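Local atomic coordinates of ketol-acid reductoisomerase (uncultured archaeon GZfos26G2, PDB entry 4XDY), a protein that catalyses the magnesium-dependent alkyl migration and NADH-linked reduction of (S)-2-acetolactate to (R)-2,3-dihydroxy-isovalerate in branched-chain amino acid biosynthesis. Residues M1-D6 against T179-E185; D87-P91 against F110-N115; M131-A136 against V151-V155; Y193-F197 against L283-E287. The contacts are given in a common frame with arbitrary orientation. Where two conformers were deposited one is given. Numbering follows the deposited sequence.

From the N terminus, interaction 1 closes the widest loop of the four, bringing M1-D6 onto T179-E185. Interactions 2 and 3 are nested inside it, in series: D87-P91 with F110-N115 at the cofactor ribose, then M131-A136 with V151-V155 as an antiparallel strand pair. Interactions 2 and 3 meet where F110 O lies 3.0 Å from V132 N, and interactions 3 and 1 where L184 N lies 2.9 Å from G153 O, so the three line up along one sheet. Interaction 4 opens after interaction 1 has closed, joining 193-197 to 283-287 across 85 mainly helical residues; the salt bridge from K135 NZ to E194 OE1 (2.7 Å) ties it to interaction 3.

Interaction 1. Residues M1-D6 against T179-E185; sequences MEILHD and TKAGILE
Residues M1-H5 run extended and D6 turns into a 3-10 conformation; they lie antiparallel along T179-E185, with I3 nearest L184 and H5 nearest T179 (CA-CA 4.4 Å). Residues 179-181 have helical backbone angles, G182 turns the chain and strand 183-185 follows. One beta bridge sets the register: L4 and I183 form a hydrogen-bonded pair (CA-CA 5.0 Å), with L4 N to I183 O and I183 N to L4 O both 2.9 Å. G182 has phi/psi 133/147, where a CB would be jammed against the A181 carbonyl O and would clash with I3 CG2, which packs 3.6 Å from G182 CA. I3, L4 and L184 are all mt; I3 CG1 lies 3.7 Å and M1 SD (chi1 t) 3.9 Å from L184 CD2. D6, chi1 near -89°, splits its carboxylate: OD1 accepts from T179 OG1 (2.6 Å; T179 chi1 p), while OD2 forms a salt bridge with K180 NZ (2.8 Å), whose chain (m, t, t, m) curls back. Waters join H5 NE2 (chi1 m; 2.8 Å) to A181 O (2.7 Å) and E2 OE2 (2.8 Å) to E185 OE2 (2.6 Å); E185 also pairs with R166. This single bridge lays the N-terminal residues along strand 183-185 at the border of the Rossmann sheet: strand 153-157 neighbours 183-185, helix 165-175 touches L4 and I183, and the second subunit packs on M1, I3 and H5.

Interaction 2. Residues D87-P91 against F110-N115; sequences DEVQP and FSHGFN. With NAI (1,4-dihydronicotinamide adenine dinucleotide), chain E.
One amide group, that of N115, gathers two acceptors from the facing segment: ND2 donates to D87 O and to Q90 OE1, each at 2.9 Å, with N-H...acceptor angles of 164° and 158°. Residues 87-89 are loop before helix 90-98; 110-115 leaves strand 107-110 at F110 and enters helix 114-117, with D87 and N115 the nearest CA pair (6.9 Å). N115 (chi1 -77°, chi2 -45°) and D87 (chi1 m) point toward each other's segment. Q90 stretches out (chi1 m, chi2 t), so that OE1 also meets the edge of the F110 ring, 3.3 Å from CE2. In this nicotinamide-ribose part of the Rossmann dinucleotide site, D87 OD1 accepts from NAI O3D (2.6 Å) and OD2 from O2D (2.7 Å), OD2 also bonding T258 of the second subunit. D87 OD1 lies at the H112 ring edge, 3.6 Å from CD2; H112, the predicted active-site residue, is held by E191 through ND1. One water donates to D87 OD1 (2.8 Å) and accepts from N115 N (3.0 Å); another accepts from S111 N (2.8 Å). Q90 NE2 adds a weak bond to O3D at 3.3 Å. Since each ribose hydroxyl donates to D87, its carboxylate must be an acceptor on both oxygens.

Interaction 3. Residues M131-A136 against V151-V155; sequences MVAPKA and VPGLV. With NAI (1,4-dihydronicotinamide adenine dinucleotide), chain E.
Opposite P134 stands G153 (CA-CA 4.3 Å), with no side chain to stand beside the proline ring. Strand 131-134 and strand 153-155 run antiparallel, their axes 4.6 Å apart at 165°. V132-V155 and P134-G153 are non-hydrogen-bonded pairs, and A133-L154 between them is hydrogen-bonded (A133 N to L154 O 2.8 Å, L154 N to A133 O 2.9 Å). Beyond the strands, K135, centre of an inverse gamma turn, donates a hydrogen bond from N to P152 O (2.9 Å). V155 (chi1 t) sets CG2 4.3 Å from V132 CG1, and V151 packs CG2 on P134 CB (4.0 Å) and CG1 on A136 CB (3.6 Å). On the other face L154 (mp) stands beside the short A133, CD1 4.0 Å from K135 CG. The antiparallel pair continues a mostly parallel Rossmann sheet, its loop end lining the nicotinamide pocket: P134 O and A136 O approach NAI C5N (3.6 Å) and C4N (3.4 Å). It lies between strands 107-110 and 183-185, helix 165-175 against V132 and V155, helix 188-203 against M131, A133 and L154.

Interaction 4. Residues Y193-F197 against L283-E287; sequences YEDLF and LKRVE. With MG (magnesium ion), chain D; MG (magnesium ion), chain C; HIO (N-hydroxy-N-isopropyloxamic acid), chain H.
Y193 lays its ring over the backbone of E287: E287 CA sits 3.9 Å from the ring centroid, only 14° off the normal, a CH-pi contact, and E287 CG lies 3.8 Å from Y193 CD2 over a face of the ring. Chi1 m brings the tyrosine into this position, and a water 2.8 Å from E287 O makes a weak link, 3.4 Å, to Y193 OH. V286 (chi1 154°) fills the middle, with CG1 3.8 Å from Y193 CB and 3.4 Å from Y193 O, and CG2 3.8 Å from L196 CB. At the far end F197 (chi1 t) sets CD1 3.8 Å from L283 CB. Two helices of the C-terminal knotted domain meet here, their short axes 9.2 Å apart at 137°, with Y193 nearest E287 and F197 nearest L283 (CA-CA 5.8 and 5.7 Å). D195 points away from this packing into the active site, chi1 t, and its carboxylate bridges both magnesium ions: OD1 binds the chain D ion at 2.0 Å and OD2 the chain C ion at 2.1 Å. The inhibitor oxygen HIO O2 lies 2.0 Å from each ion. E199 joins D195 at the metal site, K135 donates to D195 OD1, and Y223 of the second subunit hydrogen-bonds E287 OE2.

Interaction 1. Residues M1-D6 against T179-E185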
# COMPACT_ATOMS: atom_id res chain seq x y z
N MET A 1 14.94 -14.48 -15.35
CA MET A 1 14.89 -15.77 -14.61
C MET A 1 13.48 -16.36 -14.77
O MET A 1 12.52 -15.63 -14.98
CB MET A 1 15.22 -15.46 -13.19
CG MET A 1 15.13 -16.57 -12.26
SD MET A 1 14.54 -15.99 -10.65
CE MET A 1 14.62 -17.66 -10.04
N GLU A 2 13.37 -17.68 -14.76
CA GLU A 2 12.13 -18.33 -15.13
C GLU A 2 11.20 -18.11 -13.90
O GLU A 2 11.63 -18.21 -12.72
CB GLU A 2 12.39 -19.81 -15.38
CG GLU A 2 11.21 -20.76 -15.20
CD GLU A 2 11.51 -22.23 -15.65
OE1 GLU A 2 10.78 -22.72 -16.56
OE2 GLU A 2 12.42 -22.92 -15.08
N ILE A 3 9.97 -17.77 -14.24
CA ILE A 3 8.83 -17.82 -13.34
C ILE A 3 7.86 -18.93 -13.72
O ILE A 3 7.34 -18.97 -14.83
CB ILE A 3 8.08 -16.48 -13.40
CG1 ILE A 3 9.08 -15.31 -13.25
CG2 ILE A 3 6.90 -16.49 -12.42
CD1 ILE A 3 8.38 -13.95 -13.42
N LEU A 4 7.58 -19.82 -12.77
CA LEU A 4 6.65 -20.94 -12.97
C LEU A 4 5.23 -20.56 -12.63
O LEU A 4 4.95 -19.88 -11.59
CB LEU A 4 7.15 -22.12 -12.17
CG LEU A 4 8.58 -22.55 -12.36
CD1 LEU A 4 8.95 -23.71 -11.45
CD2 LEU A 4 8.85 -22.96 -13.80
N HIS A 5 4.33 -20.86 -13.57
CA HIS A 5 2.91 -20.66 -13.39
C HIS A 5 2.16 -22.02 -13.43
O HIS A 5 2.78 -23.09 -13.34
CB HIS A 5 2.37 -19.64 -14.42
CG HIS A 5 2.99 -18.28 -14.36
ND1 HIS A 5 4.09 -17.93 -15.10
CD2 HIS A 5 2.69 -17.19 -13.61
CE1 HIS A 5 4.42 -16.68 -14.84
NE2 HIS A 5 3.58 -16.21 -13.93
N ASP A 6 0.83 -21.95 -13.45
CA ASP A 6 -0.03 -23.12 -13.29
C ASP A 6 0.32 -24.18 -14.33
O ASP A 6 0.50 -25.36 -14.02
CB ASP A 6 -1.48 -22.72 -13.54
CG ASP A 6 -2.20 -22.25 -12.27
OD1 ASP A 6 -1.68 -22.34 -11.11
OD2 ASP A 6 -3.35 -21.80 -12.45
N THR A 179 1.13 -20.29 -7.84
CA THR A 179 1.53 -20.31 -9.25
C THR A 179 0.73 -19.39 -10.12
O THR A 179 1.21 -19.00 -11.19
CB THR A 179 1.41 -21.79 -9.79
OG1 THR A 179 0.18 -22.37 -9.34
CG2 THR A 179 2.50 -22.60 -9.31
N LYS A 180 -0.47 -18.97 -9.68
CA LYS A 180 -1.20 -17.99 -10.44
C LYS A 180 -0.49 -16.62 -10.50
O LYS A 180 -0.58 -15.86 -11.48
CB LYS A 180 -2.63 -17.88 -9.98
CG LYS A 180 -3.39 -19.20 -10.14
CD LYS A 180 -4.83 -19.01 -9.80
CE LYS A 180 -5.54 -20.32 -9.63
NZ LYS A 180 -5.61 -21.01 -10.93
N ALA A 181 0.23 -16.29 -9.43
CA ALA A 181 1.06 -15.09 -9.44
C ALA A 181 2.45 -15.42 -9.96
O ALA A 181 3.04 -14.64 -10.73
CB ALA A 181 1.15 -14.52 -7.99
N GLY A 182 2.98 -16.56 -9.52
CA GLY A 182 4.27 -17.03 -9.98
C GLY A 182 5.19 -17.48 -8.89
O GLY A 182 5.17 -16.94 -7.77
N ILE A 183 5.98 -18.48 -9.23
CA ILE A 183 6.95 -19.12 -8.32
C ILE A 183 8.35 -18.96 -8.91
O ILE A 183 8.62 -19.10 -10.17
CB ILE A 183 6.61 -20.64 -8.16
CG1 ILE A 183 5.27 -20.78 -7.48
CG2 ILE A 183 7.70 -21.49 -7.58
CD1 ILE A 183 5.27 -20.33 -6.06
N LEU A 184 9.27 -18.61 -8.05
CA LEU A 184 10.70 -18.58 -8.34
C LEU A 184 11.40 -19.65 -7.56
O LEU A 184 11.21 -19.78 -6.32
CB LEU A 184 11.32 -17.23 -7.92
CG LEU A 184 10.60 -16.03 -8.51
CD1 LEU A 184 11.28 -14.78 -7.94
CD2 LEU A 184 10.67 -16.06 -10.04
N GLU A 185 12.27 -20.42 -8.25
CA GLU A 185 13.15 -21.32 -7.54
C GLU A 185 14.39 -20.69 -7.06
O GLU A 185 14.97 -19.80 -7.77
CB GLU A 185 13.51 -22.50 -8.46
CG GLU A 185 12.28 -23.27 -8.90
CD GLU A 185 12.65 -24.63 -9.52
OE1 GLU A 185 12.94 -25.60 -8.78
OE2 GLU A 185 12.70 -24.67 -10.75
O HOH W 1 12.36 -20.26 -11.15
O HOH W 2 12.78 -22.59 -12.36
O HOH W 3 3.92 -13.60 -13.02
O HOH W 4 -1.07 -19.62 -13.76

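Interaction 2. Residues D87-P91 against F110-N115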
# COMPACT_ATOMS: atom_id res chain seq x y z
N ASP A 87 9.37 -18.65 14.04
CA ASP A 87 10.76 -19.06 13.80
C ASP A 87 11.53 -19.32 15.09
O ASP A 87 12.31 -20.25 15.19
CB ASP A 87 11.55 -18.08 12.93
CG ASP A 87 10.89 -17.86 11.59
OD1 ASP A 87 10.89 -18.83 10.76
OD2 ASP A 87 10.28 -16.78 11.38
N GLU A 88 11.30 -18.46 16.08
CA GLU A 88 12.14 -18.48 17.30
C GLU A 88 11.89 -19.71 18.18
O GLU A 88 12.80 -20.10 18.89
CB GLU A 88 11.93 -17.15 18.12
CG GLU A 88 10.50 -16.89 18.66
CD GLU A 88 9.47 -16.29 17.75
OE1 GLU A 88 9.70 -16.27 16.52
OE2 GLU A 88 8.40 -15.86 18.23
N VAL A 89 10.72 -20.34 18.02
CA VAL A 89 10.39 -21.53 18.81
C VAL A 89 10.59 -22.84 18.03
O VAL A 89 10.63 -23.92 18.64
CB VAL A 89 8.99 -21.54 19.42
CG1 VAL A 89 8.86 -20.36 20.42
CG2 VAL A 89 7.89 -21.52 18.41
N GLN A 90 10.80 -22.74 16.71
CA GLN A 90 10.94 -24.00 15.94
C GLN A 90 12.04 -24.89 16.44
O GLN A 90 11.83 -26.11 16.47
CB GLN A 90 11.13 -23.71 14.49
CG GLN A 90 9.97 -23.02 13.83
CD GLN A 90 10.20 -22.78 12.34
OE1 GLN A 90 11.22 -23.19 11.77
NE2 GLN A 90 9.28 -21.99 11.71
N PRO A 91 13.24 -24.39 16.77
CA PRO A 91 14.31 -25.35 17.09
C PRO A 91 13.96 -26.29 18.27
O PRO A 91 14.10 -27.55 18.13
CB PRO A 91 15.52 -24.47 17.38
CG PRO A 91 15.25 -23.20 16.58
CD PRO A 91 13.78 -23.02 16.73
N PHE A 110 9.19 -25.84 5.29
CA PHE A 110 9.23 -24.53 6.02
C PHE A 110 8.61 -23.51 5.07
O PHE A 110 8.56 -23.74 3.82
CB PHE A 110 10.61 -24.09 6.33
CG PHE A 110 11.34 -24.98 7.29
CD1 PHE A 110 12.00 -26.13 6.82
CD2 PHE A 110 11.33 -24.73 8.62
CE1 PHE A 110 12.69 -26.95 7.69
CE2 PHE A 110 12.01 -25.54 9.52
CZ PHE A 110 12.70 -26.64 9.06
N SER A 111 8.23 -22.35 5.60
CA SER A 111 7.88 -21.23 4.75
C SER A 111 8.80 -20.04 4.91
O SER A 111 8.52 -18.99 4.35
CB SER A 111 6.45 -20.80 4.87
OG SER A 111 5.55 -21.75 4.28
N HIS A 112 9.94 -20.24 5.56
CA HIS A 112 11.00 -19.25 5.64
C HIS A 112 12.25 -20.07 5.91
O HIS A 112 12.20 -21.00 6.78
CB HIS A 112 10.74 -18.32 6.83
CG HIS A 112 11.74 -17.23 7.01
ND1 HIS A 112 12.42 -16.58 5.97
CD2 HIS A 112 12.18 -16.66 8.17
CE1 HIS A 112 13.17 -15.61 6.50
NE2 HIS A 112 13.03 -15.64 7.83
N GLY A 113 13.34 -19.68 5.25
CA GLY A 113 14.62 -20.41 5.37
C GLY A 113 15.47 -20.27 6.62
O GLY A 113 16.50 -20.96 6.75
N PHE A 114 15.03 -19.34 7.53
CA PHE A 114 15.87 -18.86 8.67
C PHE A 114 16.53 -20.05 9.39
O PHE A 114 17.76 -20.13 9.50
CB PHE A 114 15.01 -18.02 9.63
CG PHE A 114 15.75 -17.37 10.74
CD1 PHE A 114 16.06 -18.05 11.92
CD2 PHE A 114 16.14 -16.03 10.65
CE1 PHE A 114 16.74 -17.44 12.96
CE2 PHE A 114 16.83 -15.42 11.70
CZ PHE A 114 17.12 -16.12 12.84
N ASN A 115 15.70 -20.98 9.89
CA ASN A 115 16.24 -22.00 10.80
C ASN A 115 17.16 -22.98 10.14
O ASN A 115 18.15 -23.46 10.77
CB ASN A 115 15.14 -22.66 11.58
CG ASN A 115 14.63 -21.76 12.74
OD1 ASN A 115 15.46 -21.17 13.46
ND2 ASN A 115 13.37 -21.60 12.87
PA NAI E . 2.55 -17.56 14.29
O1A NAI E . 3.37 -16.57 15.13
O2A NAI E . 1.26 -17.16 13.73
O5B NAI E . 2.55 -18.93 15.14
C5B NAI E . 1.76 -20.07 14.68
C4B NAI E . 1.09 -20.73 15.93
O4B NAI E . 2.17 -21.27 16.68
C3B NAI E . 0.33 -19.82 16.92
O3B NAI E . -0.94 -19.51 16.35
C2B NAI E . 0.32 -20.66 18.18
O2B NAI E . -0.84 -21.50 18.15
C1B NAI E . 1.62 -21.49 18.01
N9A NAI E . 2.62 -21.10 18.98
C8A NAI E . 2.96 -19.77 19.25
N7A NAI E . 3.90 -19.74 20.18
C5A NAI E . 4.14 -21.03 20.53
C6A NAI E . 5.00 -21.69 21.50
N6A NAI E . 5.81 -21.00 22.31
N1A NAI E . 5.04 -23.05 21.56
C2A NAI E . 4.22 -23.79 20.78
N3A NAI E . 3.40 -23.29 19.87
C4A NAI E . 3.31 -21.92 19.72
O3 NAI E . 3.57 -18.03 13.02
PN NAI E . 3.57 -17.27 11.54
O1N NAI E . 3.78 -15.78 11.72
O2N NAI E . 2.38 -17.76 10.84
O5D NAI E . 4.98 -17.83 11.07
C5D NAI E . 5.06 -19.22 10.61
C4D NAI E . 6.28 -19.42 9.63
O4D NAI E . 5.86 -18.72 8.44
C3D NAI E . 7.58 -18.75 10.05
O3D NAI E . 8.69 -19.53 9.59
C2D NAI E . 7.59 -17.37 9.34
O2D NAI E . 8.86 -16.77 9.14
C1D NAI E . 6.90 -17.74 8.05
N1N NAI E . 6.21 -16.69 7.28
C2N NAI E . 5.25 -15.97 7.90
C3N NAI E . 4.57 -15.01 7.23
C7N NAI E . 3.50 -14.33 7.89
O7N NAI E . 3.32 -14.20 9.14
N7N NAI E . 2.52 -14.02 7.08
C4N NAI E . 4.88 -14.80 5.83
C5N NAI E . 5.74 -15.75 5.19
C6N NAI E . 6.40 -16.65 5.96
O HOH W 5 12.70 -20.75 9.79
O HOH W 6 8.63 -21.97 8.34

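Interaction 3. Residues M131-A136 against V151-V155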
# COMPACT_ATOMS: atom_id res chain seq x y z
N MET A 131 11.21 -25.92 1.07
CA MET A 131 10.62 -24.66 1.49
C MET A 131 9.68 -24.15 0.45
O MET A 131 10.01 -24.11 -0.77
CB MET A 131 11.71 -23.58 1.78
CG MET A 131 10.94 -22.32 2.01
SD MET A 131 11.96 -21.18 2.81
CE MET A 131 12.87 -20.91 1.61
N VAL A 132 8.48 -23.79 0.87
CA VAL A 132 7.52 -23.06 0.07
C VAL A 132 7.21 -21.72 0.77
O VAL A 132 6.49 -21.70 1.79
CB VAL A 132 6.27 -23.89 -0.25
CG1 VAL A 132 6.70 -25.17 -1.03
CG2 VAL A 132 5.50 -24.36 1.03
N ALA A 133 7.83 -20.67 0.28
CA ALA A 133 7.81 -19.36 0.99
C ALA A 133 6.95 -18.37 0.29
O ALA A 133 7.35 -17.91 -0.79
CB ALA A 133 9.21 -18.83 1.12
N PRO A 134 5.75 -18.00 0.86
CA PRO A 134 4.90 -17.05 0.16
C PRO A 134 5.44 -15.65 0.42
O PRO A 134 5.76 -15.37 1.57
CB PRO A 134 3.50 -17.26 0.81
CG PRO A 134 3.84 -17.74 2.19
CD PRO A 134 5.17 -18.39 2.15
N LYS A 135 5.42 -14.77 -0.58
CA LYS A 135 5.82 -13.38 -0.46
C LYS A 135 4.54 -12.59 -0.13
O LYS A 135 3.97 -11.81 -0.95
CB LYS A 135 6.50 -12.91 -1.78
CG LYS A 135 7.72 -13.71 -2.18
CD LYS A 135 8.90 -13.58 -1.22
CE LYS A 135 9.03 -14.66 -0.14
NZ LYS A 135 10.18 -14.51 0.87
N ALA A 136 3.98 -12.89 1.07
CA ALA A 136 2.69 -12.38 1.44
C ALA A 136 2.39 -12.65 2.91
O ALA A 136 2.72 -13.72 3.44
CB ALA A 136 1.59 -13.02 0.64
N VAL A 151 -0.66 -15.62 -4.35
CA VAL A 151 0.48 -14.72 -3.99
C VAL A 151 1.71 -15.31 -4.58
O VAL A 151 1.82 -16.57 -4.69
CB VAL A 151 0.60 -14.48 -2.47
CG1 VAL A 151 -0.65 -13.75 -2.02
CG2 VAL A 151 0.80 -15.80 -1.79
N PRO A 152 2.71 -14.46 -4.86
CA PRO A 152 3.99 -15.00 -5.34
C PRO A 152 4.69 -15.87 -4.30
O PRO A 152 4.48 -15.73 -3.10
CB PRO A 152 4.84 -13.75 -5.65
CG PRO A 152 3.87 -12.63 -5.80
CD PRO A 152 2.75 -12.98 -4.82
N GLY A 153 5.48 -16.83 -4.77
CA GLY A 153 6.26 -17.70 -3.90
C GLY A 153 7.65 -18.08 -4.33
O GLY A 153 8.00 -17.99 -5.52
N LEU A 154 8.45 -18.51 -3.37
CA LEU A 154 9.82 -18.95 -3.57
C LEU A 154 9.88 -20.40 -3.12
O LEU A 154 9.35 -20.77 -2.02
CB LEU A 154 10.81 -18.10 -2.74
CG LEU A 154 11.34 -16.86 -3.45
CD1 LEU A 154 10.37 -15.96 -4.10
CD2 LEU A 154 12.23 -16.05 -2.48
N VAL A 155 10.50 -21.25 -3.96
CA VAL A 155 10.59 -22.66 -3.65
C VAL A 155 12.04 -23.10 -3.65
O VAL A 155 12.77 -22.86 -4.60
CB VAL A 155 9.74 -23.49 -4.63
CG1 VAL A 155 9.99 -24.99 -4.45
CG2 VAL A 155 8.30 -23.18 -4.49
PA NAI E . 2.55 -17.56 14.29
O1A NAI E . 3.37 -16.57 15.13
O2A NAI E . 1.26 -17.16 13.73
O5B NAI E . 2.55 -18.93 15.14
C5B NAI E . 1.76 -20.07 14.68
C4B NAI E . 1.09 -20.73 15.93
O4B NAI E . 2.17 -21.27 16.68
C3B NAI E . 0.33 -19.82 16.92
O3B NAI E . -0.94 -19.51 16.35
C2B NAI E . 0.32 -20.66 18.18
O2B NAI E . -0.84 -21.50 18.15
C1B NAI E . 1.62 -21.49 18.01
N9A NAI E . 2.62 -21.10 18.98
C8A NAI E . 2.96 -19.77 19.25
N7A NAI E . 3.90 -19.74 20.18
C5A NAI E . 4.14 -21.03 20.53
C6A NAI E . 5.00 -21.69 21.50
N6A NAI E . 5.81 -21.00 22.31
N1A NAI E . 5.04 -23.05 21.56
C2A NAI E . 4.22 -23.79 20.78
N3A NAI E . 3.40 -23.29 19.87
C4A NAI E . 3.31 -21.92 19.72
O3 NAI E . 3.57 -18.03 13.02
PN NAI E . 3.57 -17.27 11.54
O1N NAI E . 3.78 -15.78 11.72
O2N NAI E . 2.38 -17.76 10.84
O5D NAI E . 4.98 -17.83 11.07
C5D NAI E . 5.06 -19.22 10.61
C4D NAI E . 6.28 -19.42 9.63
O4D NAI E . 5.86 -18.72 8.44
C3D NAI E . 7.58 -18.75 10.05
O3D NAI E . 8.69 -19.53 9.59
C2D NAI E . 7.59 -17.37 9.34
O2D NAI E . 8.86 -16.77 9.14
C1D NAI E . 6.90 -17.74 8.05
N1N NAI E . 6.21 -16.69 7.28
C2N NAI E . 5.25 -15.97 7.90
C3N NAI E . 4.57 -15.01 7.23
C7N NAI E . 3.50 -14.33 7.89
O7N NAI E . 3.32 -14.20 9.14
N7N NAI E . 2.52 -14.02 7.08
C4N NAI E . 4.88 -14.80 5.83
C5N NAI E . 5.74 -15.75 5.19
C6N NAI E . 6.40 -16.65 5.96

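Interaction 4. Residues Y193-F197 against L283-E287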
# COMPACT_ATOMS: atom_id res chain seq x y z
N TYR A 193 17.72 -14.44 3.14
CA TYR A 193 18.31 -13.11 3.15
C TYR A 193 17.45 -12.06 2.52
O TYR A 193 17.30 -10.95 3.09
CB TYR A 193 19.68 -13.13 2.44
CG TYR A 193 20.67 -14.15 2.95
CD1 TYR A 193 20.74 -14.52 4.28
CD2 TYR A 193 21.60 -14.70 2.06
CE1 TYR A 193 21.66 -15.46 4.74
CE2 TYR A 193 22.54 -15.64 2.51
CZ TYR A 193 22.60 -16.00 3.84
OH TYR A 193 23.51 -16.91 4.30
N GLU A 194 16.83 -12.37 1.41
CA GLU A 194 15.98 -11.38 0.70
C GLU A 194 14.76 -11.06 1.57
O GLU A 194 14.31 -9.93 1.63
CB GLU A 194 15.58 -11.84 -0.69
CG GLU A 194 14.66 -13.04 -0.78
CD GLU A 194 13.22 -12.72 -0.53
OE1 GLU A 194 12.46 -13.68 -0.22
OE2 GLU A 194 12.78 -11.52 -0.75
N ASP A 195 14.26 -12.10 2.23
CA ASP A 195 13.02 -11.99 3.05
C ASP A 195 13.27 -11.08 4.26
O ASP A 195 12.50 -10.17 4.52
CB ASP A 195 12.57 -13.36 3.51
CG ASP A 195 11.21 -13.29 4.20
OD1 ASP A 195 10.20 -13.15 3.48
OD2 ASP A 195 11.23 -13.27 5.45
N LEU A 196 14.32 -11.37 4.96
CA LEU A 196 14.74 -10.58 6.11
C LEU A 196 15.00 -9.14 5.70
O LEU A 196 14.46 -8.21 6.30
CB LEU A 196 15.93 -11.18 6.76
CG LEU A 196 15.75 -12.49 7.54
CD1 LEU A 196 17.08 -12.95 8.07
CD2 LEU A 196 14.80 -12.38 8.74
N PHE A 197 15.73 -8.97 4.59
CA PHE A 197 15.98 -7.62 4.09
C PHE A 197 14.70 -6.87 3.78
O PHE A 197 14.53 -5.70 4.19
CB PHE A 197 16.84 -7.67 2.80
CG PHE A 197 17.01 -6.35 2.17
CD1 PHE A 197 17.92 -5.46 2.69
CD2 PHE A 197 16.22 -5.96 1.13
CE1 PHE A 197 18.09 -4.20 2.09
CE2 PHE A 197 16.32 -4.66 0.56
CZ PHE A 197 17.28 -3.79 1.05
N LEU A 283 21.52 -5.34 4.79
CA LEU A 283 21.59 -6.59 4.02
C LEU A 283 22.84 -7.38 4.43
O LEU A 283 22.78 -8.63 4.54
CB LEU A 283 21.65 -6.30 2.52
CG LEU A 283 21.73 -7.53 1.59
CD1 LEU A 283 20.58 -8.52 1.87
CD2 LEU A 283 21.81 -7.15 0.12
N LYS A 284 23.95 -6.69 4.68
CA LYS A 284 25.20 -7.40 5.05
C LYS A 284 25.00 -8.10 6.40
O LYS A 284 25.44 -9.25 6.58
CB LYS A 284 26.34 -6.40 5.20
CG LYS A 284 27.64 -7.00 5.71
CD LYS A 284 28.63 -5.84 5.95
CE LYS A 284 30.03 -6.30 6.38
NZ LYS A 284 31.05 -5.26 6.03
N ARG A 285 24.31 -7.45 7.34
CA ARG A 285 24.07 -8.09 8.62
C ARG A 285 23.10 -9.22 8.54
O ARG A 285 23.12 -10.11 9.36
CB ARG A 285 23.65 -7.07 9.67
CG ARG A 285 24.70 -5.96 9.90
CD ARG A 285 24.19 -4.98 10.96
NE ARG A 285 24.61 -5.53 12.25
CZ ARG A 285 23.85 -6.15 13.14
NH1 ARG A 285 22.53 -6.29 13.01
NH2 ARG A 285 24.47 -6.60 14.22
N VAL A 286 22.22 -9.19 7.56
CA VAL A 286 21.37 -10.32 7.33
C VAL A 286 22.20 -11.52 6.75
O VAL A 286 22.00 -12.66 7.18
CB VAL A 286 20.28 -9.88 6.34
CG1 VAL A 286 19.71 -11.00 5.53
CG2 VAL A 286 19.18 -9.15 7.10
N GLU A 287 23.01 -11.22 5.72
CA GLU A 287 23.76 -12.27 5.00
C GLU A 287 24.83 -12.91 5.92
O GLU A 287 25.18 -14.08 5.68
CB GLU A 287 24.37 -11.70 3.75
CG GLU A 287 23.30 -11.37 2.69
CD GLU A 287 23.86 -10.76 1.41
OE1 GLU A 287 24.92 -10.17 1.50
OE2 GLU A 287 23.27 -10.84 0.31
MG MG D . 8.46 -12.17 3.66
MG MG C . 9.82 -12.99 6.93
C1 HIO H . 7.17 -12.27 7.67
O11 HIO H . 8.22 -12.73 8.19
O12 HIO H . 6.03 -12.09 8.21
C2 HIO H . 7.38 -12.04 6.17
O2 HIO H . 8.37 -12.59 5.63
N3 HIO H . 6.65 -11.20 5.46
O3 HIO H . 6.68 -11.30 4.00
C4 HIO H . 5.77 -10.23 6.03
C41 HIO H . 6.06 -8.86 5.39
C42 HIO H . 4.36 -10.74 5.79
O HOH W 7 26.28 -15.11 3.31
O HOH W 8 9.60 -10.42 3.98
O HOH W 9 11.18 -13.29 8.46
O HOH W 10 9.40 -15.11 6.84
O HOH W 11 7.72 -14.18 3.18
O HOH W 12 8.47 -11.74 1.52